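Local atomic coordinates of putative PLP-dependent aminotransferase (Bacillus cereus ATCC 10987, PDB entry 3JU7), a protein that probably works as a pyridoxal-phosphate-dependent transaminase of the DegT/DnrJ/EryC1 family. Residues Pro84-Pro89 and Leu317-Ser322. Residues are numbered along the deposited sequence; the frame is centred on the assembly and turned at random.
Sequences PSFTFP and LYFSPS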
loop_
_atom_site.group_PDB
_atom_site.type_symbol
_atom_site.label_atom_id
_atom_site.label_comp_id
_atom_site.label_asym_id
_atom_site.label_seq_id
_atom_site.Cartn_x
_atom_site.Cartn_y
_atom_site.Cartn_z
ATOM N N PRO A 84 18.590 -13.367 3.993
ATOM C CA PRO A 84 18.737 -13.911 5.334
ATOM C C PRO A 84 17.399 -14.342 5.925
ATOM O O PRO A 84 16.352 -13.822 5.510
ATOM C CB PRO A 84 19.287 -12.727 6.112
ATOM C CG PRO A 84 18.707 -11.531 5.389
ATOM C CD PRO A 84 18.868 -11.917 3.944
ATOM N N SER A 85 17.435 -15.303 6.855
ATOM C CA SER A 85 16.288 -15.636 7.702
ATOM C C SER A 85 16.167 -14.569 8.793
ATOM O O SER A 85 15.058 -14.166 9.202
ATOM C CB SER A 85 16.493 -17.008 8.355
ATOM O OG SER A 85 15.497 -17.280 9.322
ATOM N N PHE A 86 17.319 -14.080 9.238
ATOM C CA PHE A 86 17.365 -13.099 10.317
ATOM C C PHE A 86 16.978 -11.727 9.765
ATOM O O PHE A 86 17.827 -10.883 9.488
ATOM C CB PHE A 86 18.756 -13.106 10.958
ATOM C CG PHE A 86 18.861 -12.301 12.227
ATOM C CD1 PHE A 86 18.455 -12.838 13.439
ATOM C CD2 PHE A 86 19.421 -11.026 12.217
ATOM C CE1 PHE A 86 18.567 -12.115 14.622
ATOM C CE2 PHE A 86 19.557 -10.289 13.408
ATOM C CZ PHE A 86 19.116 -10.838 14.613
ATOM N N THR A 87 15.678 -11.532 9.589
ATOM C CA THR A 87 15.133 -10.280 9.057
ATOM C C THR A 87 13.673 -10.181 9.502
ATOM O O THR A 87 13.139 -11.111 10.084
ATOM C CB THR A 87 15.236 -10.208 7.504
ATOM O OG1 THR A 87 14.845 -8.906 7.043
ATOM C CG2 THR A 87 14.343 -11.300 6.845
ATOM N N PHE A 88 13.041 -9.039 9.246
ATOM C CA PHE A 88 11.639 -8.848 9.560
ATOM C C PHE A 88 10.818 -9.609 8.492
ATOM O O PHE A 88 11.255 -9.741 7.366
ATOM C CB PHE A 88 11.316 -7.370 9.563
ATOM C CG PHE A 88 9.907 -7.036 10.033
ATOM C CD1 PHE A 88 9.545 -7.231 11.353
ATOM C CD2 PHE A 88 9.004 -6.416 9.189
ATOM C CE1 PHE A 88 8.285 -6.929 11.793
ATOM C CE2 PHE A 88 7.754 -6.093 9.638
ATOM C CZ PHE A 88 7.395 -6.356 10.958
ATOM N N PRO A 89 9.636 -10.141 8.861
ATOM C CA PRO A 89 8.905 -10.950 7.865
ATOM C C PRO A 89 8.457 -10.241 6.584
ATOM O O PRO A 89 8.167 -10.917 5.614
ATOM C CB PRO A 89 7.720 -11.492 8.668
ATOM C CG PRO A 89 8.264 -11.650 10.069
ATOM C CD PRO A 89 9.160 -10.416 10.233
ATOM N N LEU A 317 12.428 -9.386 21.102
ATOM C CA LEU A 317 13.410 -10.290 20.524
ATOM C C LEU A 317 13.333 -10.261 18.987
ATOM O O LEU A 317 12.753 -11.156 18.376
ATOM C CB LEU A 317 13.123 -11.718 21.013
ATOM C CG LEU A 317 13.080 -11.978 22.519
ATOM C CD1 LEU A 317 12.538 -13.365 22.761
ATOM C CD2 LEU A 317 14.465 -11.776 23.170
ATOM N N TYR A 318 13.882 -9.209 18.381
ATOM C CA TYR A 318 14.047 -9.123 16.941
ATOM C C TYR A 318 15.416 -9.734 16.521
ATOM O O TYR A 318 16.450 -9.099 16.728
ATOM C CB TYR A 318 13.947 -7.638 16.516
ATOM C CG TYR A 318 12.540 -7.115 16.684
ATOM C CD1 TYR A 318 11.492 -7.643 15.918
ATOM C CD2 TYR A 318 12.233 -6.131 17.628
ATOM C CE1 TYR A 318 10.182 -7.192 16.074
ATOM C CE2 TYR A 318 10.918 -5.666 17.789
ATOM C CZ TYR A 318 9.900 -6.216 17.020
ATOM O OH TYR A 318 8.604 -5.790 17.165
ATOM N N PHE A 319 15.485 -10.917 15.906
ATOM C CA PHE A 319 14.408 -11.712 15.372
ATOM C C PHE A 319 14.474 -13.109 15.945
ATOM O O PHE A 319 15.295 -13.938 15.549
ATOM C CB PHE A 319 14.550 -11.750 13.865
ATOM C CG PHE A 319 14.523 -10.411 13.269
ATOM C CD1 PHE A 319 13.324 -9.709 13.184
ATOM C CD2 PHE A 319 15.691 -9.798 12.876
ATOM C CE1 PHE A 319 13.286 -8.427 12.683
ATOM C CE2 PHE A 319 15.659 -8.517 12.376
ATOM C CZ PHE A 319 14.458 -7.829 12.289
ATOM N N SER A 320 13.597 -13.377 16.885
ATOM C CA SER A 320 13.537 -14.690 17.487
ATOM C C SER A 320 12.091 -14.906 17.870
ATOM O O SER A 320 11.634 -14.249 18.795
ATOM C CB SER A 320 14.437 -14.723 18.720
ATOM O OG SER A 320 14.263 -15.918 19.428
ATOM N N PRO A 321 11.363 -15.796 17.154
ATOM C CA PRO A 321 11.835 -16.632 16.049
ATOM C C PRO A 321 12.315 -15.854 14.844
ATOM O O PRO A 321 11.747 -14.810 14.504
ATOM C CB PRO A 321 10.579 -17.414 15.655
ATOM C CG PRO A 321 9.430 -16.516 16.082
ATOM C CD PRO A 321 9.926 -16.036 17.407
ATOM N N SER A 322 13.361 -16.366 14.203
ATOM C CA SER A 322 13.753 -15.854 12.912
ATOM C C SER A 322 12.737 -16.328 11.883
ATOM O O SER A 322 11.924 -17.228 12.182
ATOM C CB SER A 322 15.146 -16.344 12.535
ATOM O OG SER A 322 16.083 -15.312 12.720
#
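F319 drives its ring into the bend of 84-89, between F86 and F88. Its CD2 edge points at the middle of the F86 ring, giving a T-shaped (edge-to-face) pair with planes at 83° and centroids 5.2 Å apart. CG of F319 is anti to its own carbonyl carbon (chi1 -59°), which carries the ring forward from a backbone that follows a cis peptide bond. One face of this ring lies flat against the T87-F88 peptide: the carbonyl carbon of T87 sits over the ring centre, and F88 N lies 3.5 Å from F319 CE1, nearer the rim. CB of Y318 leans on the opposite face, toward its rim. At the far end, F319 CE1 meets F88 CB at 3.8 Å and comes in at the edge of the F88 ring.

F86, centre of an inverse gamma turn, has CG anti to its backbone N (chi1 -170°); its ring runs alongside the other loop, with CE1 3.5 Å from F319 N. S322 OG nears the edge of that ring, 3.5 Å from F86 CD1, while donating to F319 O from above the carbonyl plane. Beside it, S85 OG packs on S322 CB at 3.4 Å but has its hydrogen bond with H324.

The contact is largely buried and joins the loop between strand 80-84 and helix 90-97 to the one between helices 301-309 and 338-346. T340 and I343 of helix 338-346 touch F86, Y136 touches F319, and F218 of the second subunit meets F88 edge-to-face, bringing this aromatic cluster to the dimer interface.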